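Local coordinates for response regulator ChrA (PDB 4YN8), which is the response regulator of a haem-sensing two-component system and probably binds DNA through its LuxR-type helix-turn-helix domain to regulate transcription, at residues Ser183-Asp188 with Ile194-Gln199; Leu151-Gln156 with Ala165-Ser170; Pro76-Thr81 with His111-Ala116; Ile48-Thr53 with Val115-Gly120. The protein carries 1 engineered substitution. All coordinates share one frame; numbering follows the deposited sequence.

Interaction 1 of 4, residues Ser183-Asp188 with Ile194-Gln199; sequences SKLGVD and ITAARQ
Ala196 turns its methyl group toward the end of helix 171-185 and meets two side chains there. Its CB lies 4.1 Å from Val187 CG1 and 4.2 Å from Leu185 CB, so this one methyl is shared by Leu185, in the last turn of the helix, and Val187, just past the glycine. The small side chain lets the backbones come close, with the CA atoms of Leu185 and Ala196 6.3 Å apart. Leu185 touches Ala196 with the root of its side chain, while its branched end passes on toward the next residue, where CD1 comes within 4.5 Å of Ala197 N. Val187 holds CG1 beside its own backbone N (chi1 -57°), which puts that methyl against Ala196. These contacts are apolar and largely buried, as suits alanine, leucine and valine.

Gly186 sets the relation between the two hydrophobic residues. It ends the helix in a Schellman motif, with a positive phi of 74° that glycine adopts easily, and its N bonds back to Ser183 O at 3.3 Å. The chain then turns, and Val187 faces helix 190-199 alongside Leu185. In this LuxR-type DNA-binding domain the contact joins the last two helices across their short connection. Leu185 also packs on Leu151 of helix 145-155 and on Leu202 of the C-terminal tail, while Ala193 of helix 190-199 touches both Leu185 and Val187.

Interaction 2 of 4, residues Leu151-Gln156 with Ala165-Ser170; sequences LQNLEQ and AKLFIS
Asn153 reaches from helix 145-155 toward the end of helix 160-167, where it meets Lys166 and Leu167. Its CG stands beside its own backbone N (chi1 -70°), which carries the amide across to the extended lysine; the two side chains approach at a slant. The amide carbon CG lies 4.0 Å from Lys166 NZ and 4.1 Å from Lys166 CE, so the end of the lysine runs past a short polar group. A compact amide suits this buried place beside an ammonium group. Leu167 passes Asn153 in the opposite direction and also packs on Ile150 and Glu149, one turn back on the same helix as Asn153, where its branched apolar end belongs. The contact joins the ends of helices 145-155 and 160-167 in the LuxR-type helix-turn-helix domain, where helix 160-167 directly precedes helix 171-185.

Farther along, Gln156 crosses the lysine at about a right angle, with OE1 4.0 Å from Lys166 NZ. The amide nitrogen NE2 bonds back to Gln152 O at 3.0 Å, a bent bond with an N-H...O angle of 144° and the donor well above the carbonyl plane. That bond restrains the glutamine amide near the helix end.

Interaction 3 of 4, residues Pro76-Thr81 with His111-Ala116; sequences PVLILT and HDAVVA. With SO4 (sulfate ion), chain B.
Leu78, on strand 77-81, makes the apolar contact with helix 107-119. Its CD2 touches both Ala113 CB and Val114 CG2, each at 3.9 Å, and CD1 adds a second approach to Ala113 CB at 4.1 Å. Leu78 swings CG to the side opposite its backbone N (chi1 167°), and its forked end straddles the alanine methyl, which is small enough to fit there. Val114 crosses Leu78 at about a right angle. The closest CA approach of the two segments is 7.1 Å, from Leu78 to Val114. Leu110 and Thr117 extend the helix surface met by Leu78.

Polar interactions lie away from this patch. On the helix, His111 ND1 donates to Asp112 OD1 at 2.8 Å, in the plane of the imidazole and on the anti side of the oxygen, while NE2 turns to Asp30. At the strand end, Thr81 OG1 donates to sulfate O4 at 2.7 Å. The sulfate, probably from the crystallisation liquor, is also bound by Thr85 and Lys103.

In this CheY-like receiver fold, helix 107-119 covers a central strand of the parallel sheet; Thr81 ends that strand and Lys103 follows the neighbouring strand 99-102, consistent with the conserved threonine and lysine near the phosphorylation site of receiver domains.

Interaction 4 of 4, residues Ile48-Thr53 with Val115-Gly120; sequences IDVVVT and VATFEG
The end of helix 107-119 passes over the start of strand 50-53, with the CA atoms of Val50 and Phe118 5.9 Å apart. In the CheY-like receiver fold this strand lies inside the parallel sheet, between strands 6-11 and 77-81, and the helix packs on one side of it. Val50 supplies two methyls in two directions. CG1 meets Thr117 CG2 at 3.8 Å, and CG2 rests 3.7 Å from Phe118 CB, the side chains of Val50 and Phe118 crossing at about a right angle. A beta-branched valine suits a strand that must offer apolar surface to two helix residues. Thr117 serves both needs of its place: the methyl faces the strand, and the hydroxyl bonds to Ala113 O one turn earlier in the helix.

Gly120, with positive phi, closes the helix in a Schellman motif. Phe118 sends its ring out along Asp49 because CG lies opposite its backbone N (chi1 -179°). The two side chains run side by side in the same direction, with carboxylate and ring planes 51° apart. The charge of Asp49 is met elsewhere, by a salt bridge from OD1 to Arg7. Along the aspartate side chain, Phe118 CE1 lies 3.6 Å from both Asp49 CB and Asp49 CG.

From the N terminus, strand 50-53 comes first and strand 77-81 second, and helix 107-119, much later in the chain, returns to pack on both. Interaction 4 therefore closes the longer loop, and interaction 3 nests within it; they end on the same stretch of helix, sharing Val115 and Ala116. Their strands are neighbours in the sheet, and their centres lie 6 Å apart, so together they fasten the helix across two adjacent strands of the receiver domain. Interactions 2 and 1 follow in series in the DNA-binding domain, closing short loops between helices. A salt bridge from Arg198 to Glu155 joins them. Interactions 1 and 3 have centres about 44 Å apart and do not touch.

Interaction 1 of 4, residues Ser183-Asp188 with Ile194-Gln199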
# COMPACT_ATOMS: atom_id res chain seq x y z
N SER A 183 -21.29 -1.45 6.48
CA SER A 183 -19.85 -1.20 6.38
C SER A 183 -19.42 -0.05 7.33
O SER A 183 -18.48 -0.21 8.10
CB SER A 183 -19.45 -1.00 4.92
OG SER A 183 -18.25 -0.27 4.81
N LYS A 184 -20.14 1.06 7.32
CA LYS A 184 -19.86 2.21 8.18
C LYS A 184 -19.97 1.89 9.67
O LYS A 184 -19.22 2.45 10.49
CB LYS A 184 -20.82 3.37 7.88
CG LYS A 184 -20.83 3.84 6.43
CD LYS A 184 -19.62 4.66 6.13
CE LYS A 184 -19.84 6.09 6.58
NZ LYS A 184 -18.53 6.76 6.69
N LEU A 185 -20.92 1.04 10.00
CA LEU A 185 -21.19 0.63 11.40
C LEU A 185 -20.32 -0.52 11.90
O LEU A 185 -20.32 -0.82 13.08
CB LEU A 185 -22.67 0.27 11.56
CG LEU A 185 -23.62 1.45 11.34
CD1 LEU A 185 -25.05 0.99 11.58
CD2 LEU A 185 -23.30 2.63 12.23
N GLY A 186 -19.62 -1.20 10.99
CA GLY A 186 -18.80 -2.36 11.37
C GLY A 186 -19.59 -3.60 11.69
O GLY A 186 -19.22 -4.37 12.59
N VAL A 187 -20.72 -3.82 11.01
CA VAL A 187 -21.61 -4.94 11.33
C VAL A 187 -21.97 -5.64 10.05
O VAL A 187 -21.63 -5.17 8.97
CB VAL A 187 -22.90 -4.47 12.04
CG1 VAL A 187 -22.56 -3.69 13.30
CG2 VAL A 187 -23.75 -3.60 11.12
N ASP A 188 -22.70 -6.74 10.15
CA ASP A 188 -23.10 -7.46 8.92
C ASP A 188 -24.54 -7.95 8.91
O ASP A 188 -24.91 -8.77 8.07
CB ASP A 188 -22.13 -8.62 8.66
CG ASP A 188 -22.28 -9.74 9.66
OD1 ASP A 188 -23.27 -9.79 10.41
OD2 ASP A 188 -21.39 -10.63 9.69
N ILE A 194 -28.80 -1.98 14.24
CA ILE A 194 -29.61 -1.20 15.16
C ILE A 194 -28.87 -0.99 16.48
O ILE A 194 -28.84 0.14 16.99
CB ILE A 194 -30.99 -1.84 15.43
CG1 ILE A 194 -31.86 -1.82 14.15
CG2 ILE A 194 -31.73 -1.11 16.56
CD1 ILE A 194 -32.13 -0.41 13.67
N THR A 195 -28.31 -2.06 17.03
CA THR A 195 -27.48 -1.92 18.25
C THR A 195 -26.34 -0.92 18.07
O THR A 195 -26.15 -0.04 18.92
CB THR A 195 -26.90 -3.28 18.67
OG1 THR A 195 -28.00 -4.14 18.90
CG2 THR A 195 -26.08 -3.18 19.91
N ALA A 196 -25.61 -1.00 16.97
CA ALA A 196 -24.53 -0.06 16.75
C ALA A 196 -25.04 1.37 16.59
O ALA A 196 -24.42 2.31 17.08
CB ALA A 196 -23.70 -0.45 15.54
N ALA A 197 -26.17 1.54 15.89
CA ALA A 197 -26.71 2.87 15.65
C ALA A 197 -27.17 3.49 16.97
O ALA A 197 -27.05 4.68 17.17
CB ALA A 197 -27.87 2.79 14.70
N ARG A 198 -27.68 2.65 17.85
CA ARG A 198 -28.05 3.13 19.21
C ARG A 198 -26.83 3.50 20.07
O ARG A 198 -26.85 4.57 20.71
CB ARG A 198 -28.88 2.08 19.95
CG ARG A 198 -30.25 1.89 19.36
CD ARG A 198 -30.96 0.75 20.03
NE ARG A 198 -32.39 0.75 19.72
CZ ARG A 198 -33.20 -0.24 20.04
NH1 ARG A 198 -32.71 -1.31 20.68
NH2 ARG A 198 -34.49 -0.11 19.78
N GLN A 199 -25.78 2.67 20.05
CA GLN A 199 -24.57 2.95 20.82
C GLN A 199 -23.91 4.22 20.32
O GLN A 199 -23.39 5.05 21.10
CB GLN A 199 -23.59 1.79 20.68
CG GLN A 199 -24.10 0.57 21.40
CD GLN A 199 -23.29 -0.65 21.10
OE1 GLN A 199 -22.54 -0.69 20.12
NE2 GLN A 199 -23.45 -1.69 21.93

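Interaction 2 of 4, residues Leu151-Gln156 with Ala165-Ser170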
# COMPACT_ATOMS: atom_id res chain seq x y z
N LEU A 151 -32.13 3.56 8.93
CA LEU A 151 -31.90 2.98 10.30
C LEU A 151 -33.08 3.18 11.24
O LEU A 151 -33.48 2.24 11.98
CB LEU A 151 -30.62 3.53 10.89
CG LEU A 151 -29.36 2.97 10.27
CD1 LEU A 151 -28.22 3.94 10.59
CD2 LEU A 151 -29.05 1.57 10.80
N GLN A 152 -33.66 4.37 11.22
CA GLN A 152 -34.82 4.70 12.10
C GLN A 152 -35.98 3.78 11.77
O GLN A 152 -36.73 3.32 12.67
CB GLN A 152 -35.21 6.14 11.95
CG GLN A 152 -34.18 7.06 12.58
CD GLN A 152 -34.39 8.50 12.33
OE1 GLN A 152 -34.92 8.91 11.28
NE2 GLN A 152 -34.10 9.30 13.32
N ASN A 153 -36.17 3.48 10.49
CA ASN A 153 -37.21 2.51 10.13
C ASN A 153 -36.86 1.05 10.37
O ASN A 153 -37.75 0.24 10.74
CB ASN A 153 -37.68 2.76 8.67
CG ASN A 153 -38.47 4.04 8.53
OD1 ASN A 153 -37.94 5.13 8.23
ND2 ASN A 153 -39.71 3.95 8.80
N LEU A 154 -35.59 0.69 10.24
CA LEU A 154 -35.14 -0.65 10.61
C LEU A 154 -35.41 -0.88 12.11
O LEU A 154 -35.74 -2.01 12.51
CB LEU A 154 -33.64 -0.87 10.41
CG LEU A 154 -33.00 -1.32 9.11
CD1 LEU A 154 -31.50 -1.49 9.35
CD2 LEU A 154 -33.64 -2.61 8.59
N GLU A 155 -35.23 0.17 12.90
CA GLU A 155 -35.45 0.09 14.38
C GLU A 155 -36.91 -0.26 14.69
O GLU A 155 -37.20 -0.89 15.70
CB GLU A 155 -35.11 1.42 15.03
CG GLU A 155 -35.02 1.33 16.56
CD GLU A 155 -34.80 2.66 17.27
OE1 GLU A 155 -35.14 3.73 16.70
OE2 GLU A 155 -34.36 2.62 18.47
N GLN A 156 -37.84 0.20 13.85
CA GLN A 156 -39.25 -0.11 14.00
C GLN A 156 -39.65 -1.50 13.49
O GLN A 156 -40.81 -1.84 13.54
CB GLN A 156 -40.09 0.96 13.33
CG GLN A 156 -39.92 2.32 13.97
CD GLN A 156 -40.44 3.41 13.07
OE1 GLN A 156 -41.60 3.41 12.71
NE2 GLN A 156 -39.58 4.32 12.67
N ALA A 165 -41.54 0.25 0.38
CA ALA A 165 -42.89 0.78 0.21
C ALA A 165 -43.04 2.12 0.94
O ALA A 165 -43.59 3.10 0.40
CB ALA A 165 -43.88 -0.24 0.72
N LYS A 166 -42.48 2.21 2.14
CA LYS A 166 -42.61 3.41 2.94
C LYS A 166 -41.79 4.58 2.41
O LYS A 166 -42.24 5.75 2.45
CB LYS A 166 -42.24 3.07 4.38
CG LYS A 166 -42.51 4.22 5.32
CD LYS A 166 -42.27 3.86 6.76
CE LYS A 166 -42.36 5.12 7.62
NZ LYS A 166 -42.39 4.66 9.03
N LEU A 167 -40.59 4.29 1.92
CA LEU A 167 -39.67 5.33 1.49
C LEU A 167 -39.77 5.64 -0.03
O LEU A 167 -39.11 6.55 -0.54
CB LEU A 167 -38.21 4.92 1.82
CG LEU A 167 -38.03 4.71 3.34
CD1 LEU A 167 -36.59 4.39 3.68
CD2 LEU A 167 -38.50 5.89 4.15
N PHE A 168 -40.55 4.82 -0.72
CA PHE A 168 -40.71 4.92 -2.20
C PHE A 168 -39.43 4.79 -2.94
O PHE A 168 -39.15 5.54 -3.89
CB PHE A 168 -41.41 6.22 -2.61
CG PHE A 168 -42.75 6.40 -2.00
CD1 PHE A 168 -43.88 5.97 -2.65
CD2 PHE A 168 -42.88 7.10 -0.79
CE1 PHE A 168 -45.14 6.16 -2.08
CE2 PHE A 168 -44.14 7.28 -0.22
CZ PHE A 168 -45.26 6.80 -0.87
N ILE A 169 -38.63 3.79 -2.55
CA ILE A 169 -37.42 3.44 -3.30
C ILE A 169 -37.47 1.93 -3.47
O ILE A 169 -38.17 1.23 -2.73
CB ILE A 169 -36.12 3.91 -2.59
CG1 ILE A 169 -36.06 3.35 -1.15
CG2 ILE A 169 -36.03 5.42 -2.53
CD1 ILE A 169 -34.77 3.69 -0.39
N SER A 170 -36.74 1.40 -4.44
CA SER A 170 -36.83 -0.00 -4.76
C SER A 170 -36.17 -0.83 -3.66
O SER A 170 -35.24 -0.35 -2.99
CB SER A 170 -36.12 -0.28 -6.08
OG SER A 170 -34.70 -0.18 -5.97

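Interaction 3 of 4, residues Pro76-Thr81 with His111-Ala116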
# COMPACT_ATOMS: atom_id res chain seq x y z
N PRO A 76 19.68 -7.80 1.24
CA PRO A 76 18.73 -6.82 1.74
C PRO A 76 18.18 -5.99 0.60
O PRO A 76 18.81 -5.85 -0.44
CB PRO A 76 19.58 -5.96 2.67
CG PRO A 76 20.93 -6.00 2.12
CD PRO A 76 21.06 -7.43 1.60
N VAL A 77 16.97 -5.47 0.81
CA VAL A 77 16.17 -4.80 -0.22
C VAL A 77 15.88 -3.35 0.18
O VAL A 77 15.54 -3.08 1.35
CB VAL A 77 14.84 -5.50 -0.40
CG1 VAL A 77 13.90 -4.78 -1.38
CG2 VAL A 77 15.10 -6.95 -0.79
N LEU A 78 16.08 -2.44 -0.77
CA LEU A 78 15.63 -1.07 -0.66
C LEU A 78 14.46 -0.92 -1.61
O LEU A 78 14.61 -1.09 -2.83
CB LEU A 78 16.78 -0.09 -1.01
CG LEU A 78 16.40 1.36 -1.25
CD1 LEU A 78 15.84 1.88 0.10
CD2 LEU A 78 17.65 2.11 -1.69
N ILE A 79 13.26 -0.58 -1.07
CA ILE A 79 12.08 -0.34 -1.88
C ILE A 79 11.98 1.14 -2.18
O ILE A 79 12.07 1.98 -1.26
CB ILE A 79 10.80 -0.80 -1.16
CG1 ILE A 79 10.78 -2.31 -1.10
CG2 ILE A 79 9.55 -0.27 -1.84
CD1 ILE A 79 9.61 -2.87 -0.27
N LEU A 80 11.80 1.42 -3.47
CA LEU A 80 11.57 2.79 -3.98
C LEU A 80 10.16 2.96 -4.44
O LEU A 80 9.58 2.09 -5.11
CB LEU A 80 12.50 3.12 -5.10
CG LEU A 80 14.01 3.00 -4.85
CD1 LEU A 80 14.84 3.38 -6.07
CD2 LEU A 80 14.48 3.76 -3.65
N THR A 81 9.57 4.09 -4.09
CA THR A 81 8.23 4.36 -4.57
C THR A 81 8.05 5.84 -4.79
O THR A 81 9.02 6.59 -4.77
CB THR A 81 7.21 3.71 -3.65
OG1 THR A 81 5.91 3.61 -4.28
CG2 THR A 81 7.12 4.40 -2.30
N HIS A 111 22.02 7.48 -2.32
CA HIS A 111 23.32 6.91 -1.99
C HIS A 111 23.35 6.41 -0.57
O HIS A 111 23.74 5.28 -0.29
CB HIS A 111 24.44 7.96 -2.22
CG HIS A 111 25.73 7.57 -1.60
ND1 HIS A 111 26.02 7.82 -0.27
CD2 HIS A 111 26.80 6.90 -2.10
CE1 HIS A 111 27.20 7.30 0.03
NE2 HIS A 111 27.70 6.76 -1.07
N ASP A 112 22.94 7.26 0.37
CA ASP A 112 22.99 6.89 1.75
C ASP A 112 22.07 5.71 2.08
O ASP A 112 22.43 4.88 2.96
CB ASP A 112 22.59 8.09 2.61
CG ASP A 112 23.67 9.20 2.59
OD1 ASP A 112 24.74 9.04 1.93
OD2 ASP A 112 23.42 10.28 3.22
N ALA A 113 20.91 5.66 1.43
CA ALA A 113 19.98 4.51 1.58
C ALA A 113 20.57 3.19 1.07
O ALA A 113 20.44 2.15 1.71
CB ALA A 113 18.65 4.78 0.91
N VAL A 114 21.28 3.26 -0.05
CA VAL A 114 21.98 2.06 -0.52
C VAL A 114 23.06 1.61 0.44
O VAL A 114 23.18 0.40 0.79
CB VAL A 114 22.53 2.25 -1.94
CG1 VAL A 114 23.39 1.08 -2.34
CG2 VAL A 114 21.37 2.45 -2.93
N VAL A 115 23.85 2.52 0.93
CA VAL A 115 24.87 2.14 1.88
C VAL A 115 24.29 1.58 3.16
O VAL A 115 24.76 0.56 3.68
CB VAL A 115 25.81 3.35 2.20
CG1 VAL A 115 26.71 3.01 3.37
CG2 VAL A 115 26.62 3.77 0.97
N ALA A 116 23.26 2.22 3.70
CA ALA A 116 22.60 1.76 4.93
C ALA A 116 22.04 0.37 4.78
O ALA A 116 22.21 -0.48 5.62
CB ALA A 116 21.47 2.68 5.29
S SO4 B . 5.93 2.28 -7.49
O1 SO4 B . 6.46 3.60 -7.88
O2 SO4 B . 4.49 2.40 -7.25
O3 SO4 B . 6.10 1.17 -8.46
O4 SO4 B . 6.60 1.81 -6.19

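Interaction 4 of 4, residues Ile48-Thr53 with Val115-Gly120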
# COMPACT_ATOMS: atom_id res chain seq x y z
N ILE A 48 25.15 -10.12 -5.74
CA ILE A 48 24.32 -8.91 -5.51
C ILE A 48 24.35 -8.53 -4.06
O ILE A 48 23.95 -9.34 -3.21
CB ILE A 48 22.88 -9.16 -5.90
CG1 ILE A 48 22.76 -9.65 -7.36
CG2 ILE A 48 21.99 -7.92 -5.62
CD1 ILE A 48 23.36 -8.77 -8.41
N ASP A 49 24.82 -7.33 -3.78
CA ASP A 49 24.92 -6.84 -2.39
C ASP A 49 23.60 -6.21 -1.88
O ASP A 49 23.24 -6.39 -0.72
CB ASP A 49 26.00 -5.79 -2.31
CG ASP A 49 27.41 -6.34 -2.49
OD1 ASP A 49 27.66 -7.45 -1.97
OD2 ASP A 49 28.24 -5.67 -3.14
N VAL A 50 22.90 -5.52 -2.78
CA VAL A 50 21.65 -4.82 -2.45
C VAL A 50 20.71 -4.96 -3.65
O VAL A 50 21.13 -4.75 -4.78
CB VAL A 50 21.94 -3.32 -2.19
CG1 VAL A 50 20.64 -2.60 -1.97
CG2 VAL A 50 22.86 -3.11 -0.94
N VAL A 51 19.46 -5.28 -3.38
CA VAL A 51 18.43 -5.19 -4.38
C VAL A 51 17.64 -3.90 -4.19
O VAL A 51 17.14 -3.63 -3.07
CB VAL A 51 17.46 -6.39 -4.31
CG1 VAL A 51 16.28 -6.20 -5.23
CG2 VAL A 51 18.17 -7.70 -4.64
N VAL A 52 17.56 -3.12 -5.26
CA VAL A 52 16.80 -1.88 -5.24
C VAL A 52 15.60 -2.11 -6.15
O VAL A 52 15.75 -2.35 -7.35
CB VAL A 52 17.65 -0.69 -5.72
CG1 VAL A 52 16.83 0.59 -5.80
CG2 VAL A 52 18.87 -0.51 -4.81
N THR A 53 14.39 -2.04 -5.59
CA THR A 53 13.19 -2.43 -6.35
C THR A 53 12.03 -1.45 -6.15
O THR A 53 11.95 -0.84 -5.14
CB THR A 53 12.70 -3.85 -5.96
OG1 THR A 53 11.63 -4.28 -6.87
CG2 THR A 53 12.19 -3.96 -4.58
N VAL A 115 23.85 2.52 0.93
CA VAL A 115 24.87 2.14 1.88
C VAL A 115 24.29 1.58 3.16
O VAL A 115 24.76 0.56 3.68
CB VAL A 115 25.81 3.35 2.20
CG1 VAL A 115 26.71 3.01 3.37
CG2 VAL A 115 26.62 3.77 0.97
N ALA A 116 23.26 2.22 3.70
CA ALA A 116 22.60 1.76 4.93
C ALA A 116 22.04 0.37 4.78
O ALA A 116 22.21 -0.48 5.62
CB ALA A 116 21.47 2.68 5.29
N THR A 117 21.43 0.13 3.62
CA THR A 117 20.83 -1.18 3.32
C THR A 117 21.90 -2.25 3.28
O THR A 117 21.70 -3.34 3.83
CB THR A 117 20.05 -1.11 2.00
OG1 THR A 117 19.00 -0.13 2.14
CG2 THR A 117 19.37 -2.46 1.66
N PHE A 118 23.00 -1.95 2.62
CA PHE A 118 24.16 -2.85 2.57
C PHE A 118 24.71 -3.18 3.95
O PHE A 118 25.09 -4.32 4.21
CB PHE A 118 25.24 -2.23 1.74
CG PHE A 118 26.48 -3.09 1.59
CD1 PHE A 118 26.38 -4.40 1.14
CD2 PHE A 118 27.72 -2.55 1.87
CE1 PHE A 118 27.52 -5.19 0.94
CE2 PHE A 118 28.87 -3.32 1.67
CZ PHE A 118 28.77 -4.63 1.20
N GLU A 119 24.77 -2.18 4.82
CA GLU A 119 25.29 -2.36 6.19
C GLU A 119 24.26 -2.90 7.16
O GLU A 119 24.54 -3.12 8.34
CB GLU A 119 25.87 -1.04 6.70
CG GLU A 119 26.99 -0.48 5.84
CD GLU A 119 27.55 0.86 6.30
OE1 GLU A 119 26.93 1.54 7.12
OE2 GLU A 119 28.61 1.24 5.75
N GLY A 120 23.05 -3.12 6.72
CA GLY A 120 22.04 -3.75 7.55
C GLY A 120 21.41 -2.77 8.51
O GLY A 120 20.89 -3.20 9.53